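Local structure of 433aa long hypothetical phosphoribosylglycinamide formyl transferase (Pyrococcus horikoshii, 2DWC) at residues Met68-Leu74 / Ala92-Ala97; Thr228-Pro232 / Glu256-Tyr260; Val368-Val373 / Lys403-Val407. The protein belongs to the ATP-grasp superfamily, with a PurT-like C-terminal region, and holds adenosine-5'-diphosphate. All blocks are in the same frame, centred on the assembly; numbering follows the deposited sequence.

Overall arrangement
The three contacts follow one another along the chain, each closing before the next begins, and fall in the preATP-grasp, ATP-grasp and PurT C-terminal regions in turn. Interaction 1 joins the starts of helices 71-81 and 95-103 beside the parallel sheet of the Rossmann-like region. It lies across the chain's centre from the other two, its centre about 34 Å from that of interaction 2 and about 39 Å from that of interaction 3. Interactions 2 and 3 each lay a helix, 253-270 or 397-409, against the same large mixed sheet; their nearest atoms are about 15 Å apart. That sheet therefore runs on from the ATP-grasp region into the C-terminal one, where interaction 3 also meets the second subunit.

Interaction 1: residues Met68-Leu74 / Ala92-Ala97; sequences MMDKDFL and AINLDA
In the Rossmann-like preATP-grasp domain, two loops on their way from strands of the parallel sheet into helices 71-81 and 95-103 meet side by side, and Asn94 of the second loop grips Met68 and Met69 of the first. Its backbone N donates to Met68 O (2.9 Å). Its side chain, with CG trans to the backbone N (chi1 -174°), sends ND2 to Met69 O over 3.0 Å in a nearly straight bond; the acceptor lies in the plane of the amide, whereas the donor stands well above the plane of the Met69 carbonyl. The other end of the same amide serves as N-cap of helix 95-103, OD1 accepting from Ala97 N at 2.8 Å. With both ends engaged, the amide is fixed in its rotation and ties one loop to the start of the neighbouring helix. Asp70 likewise N-caps helix 71-81, through weak bonds from Asp72 N and Phe73 N to OD2.

Apolar groups fill in around these bonds. The Leu74 and Ile93 side chains are nearly perpendicular, Leu74 CD1 meeting Ile93 CG2 at 3.8 Å, and the same leucine methyl also approaches Ala97 CB. Lys71 lays its CB beside the Asn94 amide and its CG on Ala97 CB, while its NZ forms a salt bridge with Glu100 further along helix 95-103. On the exposed side, the Met69 chain bends at chi2 and chi3, folding back so that SD rests on the backbone, 3.4 Å from Ala92 C.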
loop_
_atom_site.group_PDB
_atom_site.type_symbol
_atom_site.label_atom_id
_atom_site.label_comp_id
_atom_site.label_asym_id
_atom_site.label_seq_id
_atom_site.Cartn_x
_atom_site.Cartn_y
_atom_site.Cartn_z
ATOM N N MET B 68 3.826 27.675 -2.557
ATOM C CA MET B 68 4.194 27.036 -3.808
ATOM C C MET B 68 3.883 27.932 -5.025
ATOM O O MET B 68 4.189 27.570 -6.161
ATOM C CB MET B 68 3.613 25.590 -3.830
ATOM C CG MET B 68 4.282 24.529 -2.709
ATOM S SD MET B 68 3.615 22.990 -3.279
ATOM C CE MET B 68 1.858 23.217 -3.021
ATOM N N MET B 69 3.354 29.149 -4.771
ATOM C CA MET B 69 3.179 30.113 -5.840
ATOM C C MET B 69 4.427 31.018 -5.892
ATOM O O MET B 69 4.558 31.905 -6.764
ATOM C CB MET B 69 1.901 30.957 -5.628
ATOM C CG MET B 69 0.627 30.146 -5.797
ATOM S SD MET B 69 0.537 29.448 -7.479
ATOM C CE MET B 69 0.569 30.933 -8.478
ATOM N N ASP B 70 5.385 30.786 -4.984
ATOM C CA ASP B 70 6.621 31.586 -4.946
ATOM C C ASP B 70 7.728 30.857 -5.688
ATOM O O ASP B 70 8.249 29.823 -5.215
ATOM C CB ASP B 70 7.031 31.830 -3.482
ATOM C CG ASP B 70 8.403 32.540 -3.348
ATOM O OD1 ASP B 70 8.821 32.815 -2.207
ATOM O OD2 ASP B 70 9.061 32.819 -4.357
ATOM N N LYS B 71 8.078 31.370 -6.874
ATOM C CA LYS B 71 9.110 30.722 -7.691
ATOM C C LYS B 71 10.458 30.532 -6.991
ATOM O O LYS B 71 11.141 29.537 -7.205
ATOM C CB LYS B 71 9.327 31.538 -8.970
ATOM C CG LYS B 71 10.451 31.047 -9.788
ATOM C CD LYS B 71 10.389 31.714 -11.188
ATOM C CE LYS B 71 10.812 33.175 -11.120
ATOM N NZ LYS B 71 10.730 33.840 -12.503
ATOM N N ASP B 72 10.872 31.517 -6.184
ATOM C CA ASP B 72 12.168 31.445 -5.490
ATOM C C ASP B 72 12.189 30.292 -4.460
ATOM O O ASP B 72 13.250 29.650 -4.262
ATOM C CB ASP B 72 12.425 32.707 -4.640
ATOM C CG ASP B 72 12.913 33.911 -5.413
ATOM O OD1 ASP B 72 13.047 33.862 -6.664
ATOM O OD2 ASP B 72 13.164 34.936 -4.691
ATOM N N PHE B 73 11.070 30.109 -3.764
ATOM C CA PHE B 73 10.960 29.026 -2.780
ATOM C C PHE B 73 11.146 27.686 -3.501
ATOM O O PHE B 73 11.962 26.846 -3.095
ATOM C CB PHE B 73 9.593 29.069 -2.064
ATOM C CG PHE B 73 9.254 27.789 -1.351
ATOM C CD1 PHE B 73 10.112 27.276 -0.392
ATOM C CD2 PHE B 73 8.086 27.098 -1.654
ATOM C CE1 PHE B 73 9.803 26.061 0.277
ATOM C CE2 PHE B 73 7.751 25.898 -1.011
ATOM C CZ PHE B 73 8.629 25.365 -0.024
ATOM N N LEU B 74 10.388 27.492 -4.572
ATOM C CA LEU B 74 10.478 26.246 -5.322
ATOM C C LEU B 74 11.871 26.038 -5.897
ATOM O O LEU B 74 12.396 24.908 -5.872
ATOM C CB LEU B 74 9.408 26.198 -6.443
ATOM C CG LEU B 74 7.948 26.271 -5.934
ATOM C CD1 LEU B 74 6.999 26.206 -7.149
ATOM C CD2 LEU B 74 7.642 25.111 -4.961
ATOM N N ALA B 92 -2.288 24.923 -8.372
ATOM C CA ALA B 92 -1.797 26.160 -7.735
ATOM C C ALA B 92 -0.307 26.145 -7.399
ATOM O O ALA B 92 0.112 26.203 -6.241
ATOM C CB ALA B 92 -2.606 26.467 -6.500
ATOM N N ILE B 93 0.483 26.034 -8.448
ATOM C CA ILE B 93 1.917 26.034 -8.331
ATOM C C ILE B 93 2.407 27.122 -9.285
ATOM O O ILE B 93 1.778 27.403 -10.303
ATOM C CB ILE B 93 2.493 24.655 -8.725
ATOM C CG1 ILE B 93 2.180 23.629 -7.629
ATOM C CG2 ILE B 93 3.977 24.741 -8.938
ATOM C CD1 ILE B 93 2.353 22.211 -8.107
ATOM N N ASN B 94 3.520 27.756 -8.963
ATOM C CA ASN B 94 4.042 28.778 -9.861
ATOM C C ASN B 94 4.372 28.144 -11.215
ATOM O O ASN B 94 5.259 27.281 -11.314
ATOM C CB ASN B 94 5.302 29.407 -9.259
ATOM C CG ASN B 94 5.816 30.586 -10.081
ATOM O OD1 ASN B 94 6.315 30.415 -11.203
ATOM N ND2 ASN B 94 5.694 31.792 -9.519
ATOM N N LEU B 95 3.674 28.574 -12.281
ATOM C CA LEU B 95 3.921 27.963 -13.601
ATOM C C LEU B 95 5.249 28.356 -14.242
ATOM O O LEU B 95 5.901 27.532 -14.889
ATOM C CB LEU B 95 2.743 28.274 -14.547
ATOM C CG LEU B 95 1.345 27.931 -14.039
ATOM C CD1 LEU B 95 0.313 28.531 -15.032
ATOM C CD2 LEU B 95 1.165 26.403 -13.882
ATOM N N ASP B 96 5.681 29.606 -14.079
ATOM C CA ASP B 96 6.987 29.983 -14.615
ATOM C C ASP B 96 8.078 29.083 -13.998
ATOM O O ASP B 96 9.048 28.731 -14.642
ATOM C CB ASP B 96 7.340 31.441 -14.258
ATOM C CG ASP B 96 6.608 32.460 -15.129
ATOM O OD1 ASP B 96 5.925 32.054 -16.087
ATOM O OD2 ASP B 96 6.715 33.667 -14.845
ATOM N N ALA B 97 7.936 28.748 -12.722
ATOM C CA ALA B 97 8.955 27.915 -12.098
ATOM C C ALA B 97 9.069 26.579 -12.814
ATOM O O ALA B 97 10.170 26.100 -13.081
ATOM C CB ALA B 97 8.623 27.665 -10.584
#

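Interaction 2: residues Thr228-Pro232 / Glu256-Tyr260; sequences TFPKP and EREVY
A buried helix-on-sheet contact, closed along one border by a salt bridge, sets Tyr260 and Glu256 of helix 253-270 against residues Phe229 to Pro232 of the segment 228-232. Tyr260 contributes the largest surface. The Tyr260 and Phe229 side chains run antiparallel alongside each other, their rings oblique, with planes at 43° and centroids 5.6 Å apart. Between these two side chains the nearest atoms are Phe229 CB and Tyr260 CD2 (3.8 Å), and this CB makes an off-centre CH-pi contact with the tyrosine ring. In return Tyr260 CB lies over one face of the Phe229 ring, toward its rim. Phe229 also reaches Ala263 and Lys264 one turn further along the helix, and Leu336 of strand 334-337.

This is how the ATP-grasp domain covers part of its large mixed sheet: strand 225-238 runs between strands 209-219 and 334-337 here, and helix 253-270 packs against it. Pro232 continues the apolar seam, its CG 4.0 Å from Val259 CG1 and its CD 4.0 Å from Tyr260 CE2; CD also lies near the tyrosine hydroxyl.

The polar border converges on Glu256 OE2. Fully extended from its backbone N outward (chi1 179°), the glutamate brings this oxygen to Lys231 NZ at 2.7 Å, on the syn side of the carboxylate and somewhat out of its plane. Tyr260 OH donates to the same oxygen in a very short bond of 2.5 Å. The lysine's positive charge probably favours the ionised carboxylate. A water then donates both to Tyr260 OH (2.9 Å) and to Phe229 O (2.8 Å), linking the phenol to the backbone of Phe229.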
loop_
_atom_site.group_PDB
_atom_site.type_symbol
_atom_site.label_atom_id
_atom_site.label_comp_id
_atom_site.label_asym_id
_atom_site.label_seq_id
_atom_site.Cartn_x
_atom_site.Cartn_y
_atom_site.Cartn_z
ATOM N N THR B 228 -1.223 3.440 -22.210
ATOM C CA THR B 228 -1.985 2.292 -21.720
ATOM C C THR B 228 -3.240 2.768 -21.052
ATOM O O THR B 228 -3.264 3.797 -20.363
ATOM C CB THR B 228 -1.082 1.447 -20.775
ATOM O OG1 THR B 228 0.015 1.005 -21.541
ATOM C CG2 THR B 228 -1.814 0.230 -20.192
ATOM N N PHE B 229 -4.318 2.008 -21.274
ATOM C CA PHE B 229 -5.625 2.409 -20.811
ATOM C C PHE B 229 -6.345 1.550 -19.813
ATOM O O PHE B 229 -6.767 0.409 -20.145
ATOM C CB PHE B 229 -6.560 2.551 -22.027
ATOM C CG PHE B 229 -6.096 3.594 -23.016
ATOM C CD1 PHE B 229 -5.172 3.265 -24.013
ATOM C CD2 PHE B 229 -6.524 4.899 -22.888
ATOM C CE1 PHE B 229 -4.683 4.245 -24.872
ATOM C CE2 PHE B 229 -6.043 5.900 -23.737
ATOM C CZ PHE B 229 -5.117 5.567 -24.733
ATOM N N PRO B 230 -6.511 2.059 -18.574
ATOM C CA PRO B 230 -7.245 1.296 -17.552
ATOM C C PRO B 230 -8.736 1.346 -17.934
ATOM O O PRO B 230 -9.158 2.144 -18.801
ATOM C CB PRO B 230 -7.042 2.109 -16.253
ATOM C CG PRO B 230 -5.717 2.814 -16.481
ATOM C CD PRO B 230 -5.776 3.200 -17.988
ATOM N N LYS B 231 -9.562 0.548 -17.262
ATOM C CA LYS B 231 -10.989 0.627 -17.540
ATOM C C LYS B 231 -11.499 2.014 -17.099
ATOM O O LYS B 231 -11.011 2.591 -16.118
ATOM C CB LYS B 231 -11.731 -0.468 -16.758
ATOM C CG LYS B 231 -11.544 -1.839 -17.334
ATOM C CD LYS B 231 -12.507 -1.940 -18.544
ATOM C CE LYS B 231 -12.559 -3.316 -19.125
ATOM N NZ LYS B 231 -13.666 -3.359 -20.149
ATOM N N PRO B 232 -12.479 2.586 -17.814
ATOM C CA PRO B 232 -13.019 3.899 -17.442
ATOM C C PRO B 232 -13.542 3.894 -15.978
ATOM O O PRO B 232 -14.065 2.880 -15.491
ATOM C CB PRO B 232 -14.186 4.100 -18.447
ATOM C CG PRO B 232 -13.739 3.331 -19.643
ATOM C CD PRO B 232 -13.096 2.072 -19.054
ATOM N N GLU B 256 -17.000 2.614 -24.607
ATOM C CA GLU B 256 -15.705 2.339 -23.990
ATOM C C GLU B 256 -14.575 2.519 -24.991
ATOM O O GLU B 256 -13.545 3.137 -24.693
ATOM C CB GLU B 256 -15.668 0.920 -23.409
ATOM C CG GLU B 256 -14.348 0.555 -22.764
ATOM C CD GLU B 256 -14.322 -0.858 -22.284
ATOM O OE1 GLU B 256 -15.383 -1.508 -22.343
ATOM O OE2 GLU B 256 -13.250 -1.330 -21.863
ATOM N N ARG B 257 -14.747 1.998 -26.200
ATOM C CA ARG B 257 -13.688 2.167 -27.185
ATOM C C ARG B 257 -13.544 3.633 -27.622
ATOM O O ARG B 257 -12.446 4.080 -27.985
ATOM C CB ARG B 257 -13.934 1.278 -28.415
ATOM C CG ARG B 257 -14.061 -0.197 -28.069
ATOM C CD ARG B 257 -13.923 -1.115 -29.290
ATOM N NE ARG B 257 -12.517 -1.278 -29.651
ATOM C CZ ARG B 257 -11.908 -0.661 -30.665
ATOM N NH1 ARG B 257 -12.576 0.174 -31.461
ATOM N NH2 ARG B 257 -10.613 -0.856 -30.861
ATOM N N GLU B 258 -14.641 4.365 -27.634
ATOM C CA GLU B 258 -14.586 5.779 -28.024
ATOM C C GLU B 258 -13.860 6.554 -26.904
ATOM O O GLU B 258 -13.131 7.528 -27.158
ATOM C CB GLU B 258 -16.004 6.315 -28.211
ATOM C CG GLU B 258 -16.110 7.772 -28.591
ATOM C CD GLU B 258 -15.684 8.058 -30.047
ATOM O OE1 GLU B 258 -15.911 9.202 -30.486
ATOM O OE2 GLU B 258 -15.128 7.163 -30.729
ATOM N N VAL B 259 -14.079 6.122 -25.664
ATOM C CA VAL B 259 -13.401 6.777 -24.513
ATOM C C VAL B 259 -11.897 6.621 -24.717
ATOM O O VAL B 259 -11.144 7.587 -24.600
ATOM C CB VAL B 259 -13.850 6.122 -23.169
ATOM C CG1 VAL B 259 -12.849 6.459 -22.017
ATOM C CG2 VAL B 259 -15.237 6.626 -22.808
ATOM N N TYR B 260 -11.444 5.415 -25.056
ATOM C CA TYR B 260 -10.012 5.194 -25.289
ATOM C C TYR B 260 -9.531 6.013 -26.486
ATOM O O TYR B 260 -8.462 6.594 -26.448
ATOM C CB TYR B 260 -9.686 3.717 -25.571
ATOM C CG TYR B 260 -10.090 2.751 -24.462
ATOM C CD1 TYR B 260 -10.454 1.428 -24.746
ATOM C CD2 TYR B 260 -10.122 3.169 -23.123
ATOM C CE1 TYR B 260 -10.840 0.556 -23.733
ATOM C CE2 TYR B 260 -10.519 2.302 -22.093
ATOM C CZ TYR B 260 -10.877 1.009 -22.394
ATOM O OH TYR B 260 -11.324 0.188 -21.379
HETATM O O HOH W 1 -9.050 -1.147 -20.148
#

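Interaction 3: residues Val368-Val373 / Lys403-Val407; sequences VPNATV and KAEMV
Val368 presses into the helix surface formed by Lys403, Met406 and Val407. Its CG1, the methyl opposite the backbone N about the first torsion (chi1 177°), touches three side chains: Lys403 CG, Met406 CE and Val407 CG2, each at 3.8 Å. Met406 bends at chi3, bringing its terminal methyl CE to within 4.0 Å of Val368 CG2 as well. Pro369 points its CB away from the helix but offers its carbonyl: Lys403 NZ donates to Pro369 O at 2.8 Å, from above the carbonyl plane. A bend at chi3 steers the lysine's end there, after its aliphatic part has run alongside Val368 in the opposite direction. The ammonium group has a further partner in a water that accepts from Lys403 NZ at 2.9 Å and also from Asn370 ND2 at 3.2 Å. Asn370 has a positive phi (62°), consistent with a turn leading into strand 371-375, and its backbone bonds to Trp393 on the neighbouring strand 386-393.

Ala371 directs its methyl toward the helix, its CB 3.9 Å from Val407 CG2. Thr372 turns the other way, and packs on Arg319 of the second subunit. Val373 then meets Val407 again, CG1 to CG1 at 3.8 Å, the two valines crossing at a slant; Val407 CG1 serves Val373, while CG2 serves Ala371 and Val368. Val373 also touches Leu41 of the second subunit.

The axes of strand 371-373 and helix 403-407 come within 9.0 Å and cross at -43°: helix 397-409 packs on the antiparallel pair 371-375 and 386-393 of the mixed sheet, a helix-on-sheet packing within the PurT C-terminal region.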
loop_
_atom_site.group_PDB
_atom_site.type_symbol
_atom_site.label_atom_id
_atom_site.label_comp_id
_atom_site.label_asym_id
_atom_site.label_seq_id
_atom_site.Cartn_x
_atom_site.Cartn_y
_atom_site.Cartn_z
ATOM N N VAL B 368 -17.762 -4.313 8.189
ATOM C CA VAL B 368 -18.342 -4.565 6.855
ATOM C C VAL B 368 -17.325 -5.312 5.992
ATOM O O VAL B 368 -16.182 -4.839 5.751
ATOM C CB VAL B 368 -18.739 -3.233 6.179
ATOM C CG1 VAL B 368 -19.277 -3.486 4.741
ATOM C CG2 VAL B 368 -19.772 -2.496 7.057
ATOM N N PRO B 369 -17.690 -6.496 5.496
ATOM C CA PRO B 369 -16.738 -7.255 4.667
ATOM C C PRO B 369 -16.498 -6.643 3.293
ATOM O O PRO B 369 -17.375 -5.941 2.736
ATOM C CB PRO B 369 -17.377 -8.658 4.577
ATOM C CG PRO B 369 -18.826 -8.384 4.724
ATOM C CD PRO B 369 -18.913 -7.287 5.781
ATOM N N ASN B 370 -15.290 -6.886 2.780
ATOM C CA ASN B 370 -14.880 -6.414 1.453
ATOM C C ASN B 370 -14.876 -4.896 1.350
ATOM O O ASN B 370 -15.268 -4.330 0.333
ATOM C CB ASN B 370 -15.814 -6.969 0.364
ATOM C CG ASN B 370 -15.894 -8.500 0.388
ATOM O OD1 ASN B 370 -14.953 -9.176 0.778
ATOM N ND2 ASN B 370 -17.022 -9.045 -0.063
ATOM N N ALA B 371 -14.497 -4.238 2.437
ATOM C CA ALA B 371 -14.364 -2.791 2.411
ATOM C C ALA B 371 -13.352 -2.411 3.477
ATOM O O ALA B 371 -12.979 -3.218 4.328
ATOM C CB ALA B 371 -15.675 -2.136 2.739
ATOM N N THR B 372 -12.876 -1.177 3.396
ATOM C CA THR B 372 -12.002 -0.672 4.446
ATOM C C THR B 372 -11.996 0.832 4.319
ATOM O O THR B 372 -12.747 1.373 3.514
ATOM C CB THR B 372 -10.548 -1.253 4.397
ATOM O OG1 THR B 372 -9.882 -0.884 5.628
ATOM C CG2 THR B 372 -9.762 -0.714 3.195
ATOM N N VAL B 373 -11.215 1.529 5.148
ATOM C CA VAL B 373 -11.157 2.973 4.997
ATOM C C VAL B 373 -9.695 3.418 4.965
ATOM O O VAL B 373 -8.790 2.687 5.409
ATOM C CB VAL B 373 -11.843 3.747 6.189
ATOM C CG1 VAL B 373 -13.359 3.371 6.285
ATOM C CG2 VAL B 373 -11.120 3.433 7.471
ATOM N N LYS B 403 -21.908 -0.297 -1.074
ATOM C CA LYS B 403 -21.164 -0.601 0.136
ATOM C C LYS B 403 -20.193 0.508 0.589
ATOM O O LYS B 403 -20.117 0.806 1.802
ATOM C CB LYS B 403 -20.413 -1.885 -0.057
ATOM C CG LYS B 403 -19.667 -2.345 1.144
ATOM C CD LYS B 403 -19.171 -3.751 0.898
ATOM C CE LYS B 403 -20.278 -4.777 1.150
ATOM N NZ LYS B 403 -19.733 -6.161 1.153
ATOM N N ALA B 404 -19.458 1.094 -0.362
ATOM C CA ALA B 404 -18.545 2.196 -0.023
ATOM C C ALA B 404 -19.360 3.334 0.579
ATOM O O ALA B 404 -18.968 3.956 1.557
ATOM C CB ALA B 404 -17.775 2.695 -1.287
ATOM N N GLU B 405 -20.505 3.635 -0.027
ATOM C CA GLU B 405 -21.361 4.682 0.530
ATOM C C GLU B 405 -21.819 4.361 1.949
ATOM O O GLU B 405 -21.788 5.230 2.848
ATOM C CB GLU B 405 -22.591 4.889 -0.355
ATOM C CG GLU B 405 -23.493 5.994 0.121
ATOM C CD GLU B 405 -24.710 6.130 -0.781
ATOM O OE1 GLU B 405 -25.192 5.093 -1.291
ATOM O OE2 GLU B 405 -25.183 7.269 -0.969
ATOM N N MET B 406 -22.261 3.116 2.183
ATOM C CA MET B 406 -22.715 2.733 3.500
ATOM C C MET B 406 -21.599 2.844 4.543
ATOM O O MET B 406 -21.829 3.340 5.634
ATOM C CB MET B 406 -23.284 1.305 3.456
ATOM C CG MET B 406 -23.540 0.719 4.823
ATOM S SD MET B 406 -24.244 -0.950 4.731
ATOM C CE MET B 406 -22.753 -2.025 4.422
ATOM N N VAL B 407 -20.399 2.369 4.207
ATOM C CA VAL B 407 -19.253 2.457 5.131
ATOM C C VAL B 407 -18.913 3.927 5.439
ATOM O O VAL B 407 -18.720 4.306 6.604
ATOM C CB VAL B 407 -18.005 1.718 4.534
ATOM C CG1 VAL B 407 -16.736 1.990 5.409
ATOM C CG2 VAL B 407 -18.280 0.205 4.509
HETATM O O HOH W 2 -18.636 -6.730 -1.514
#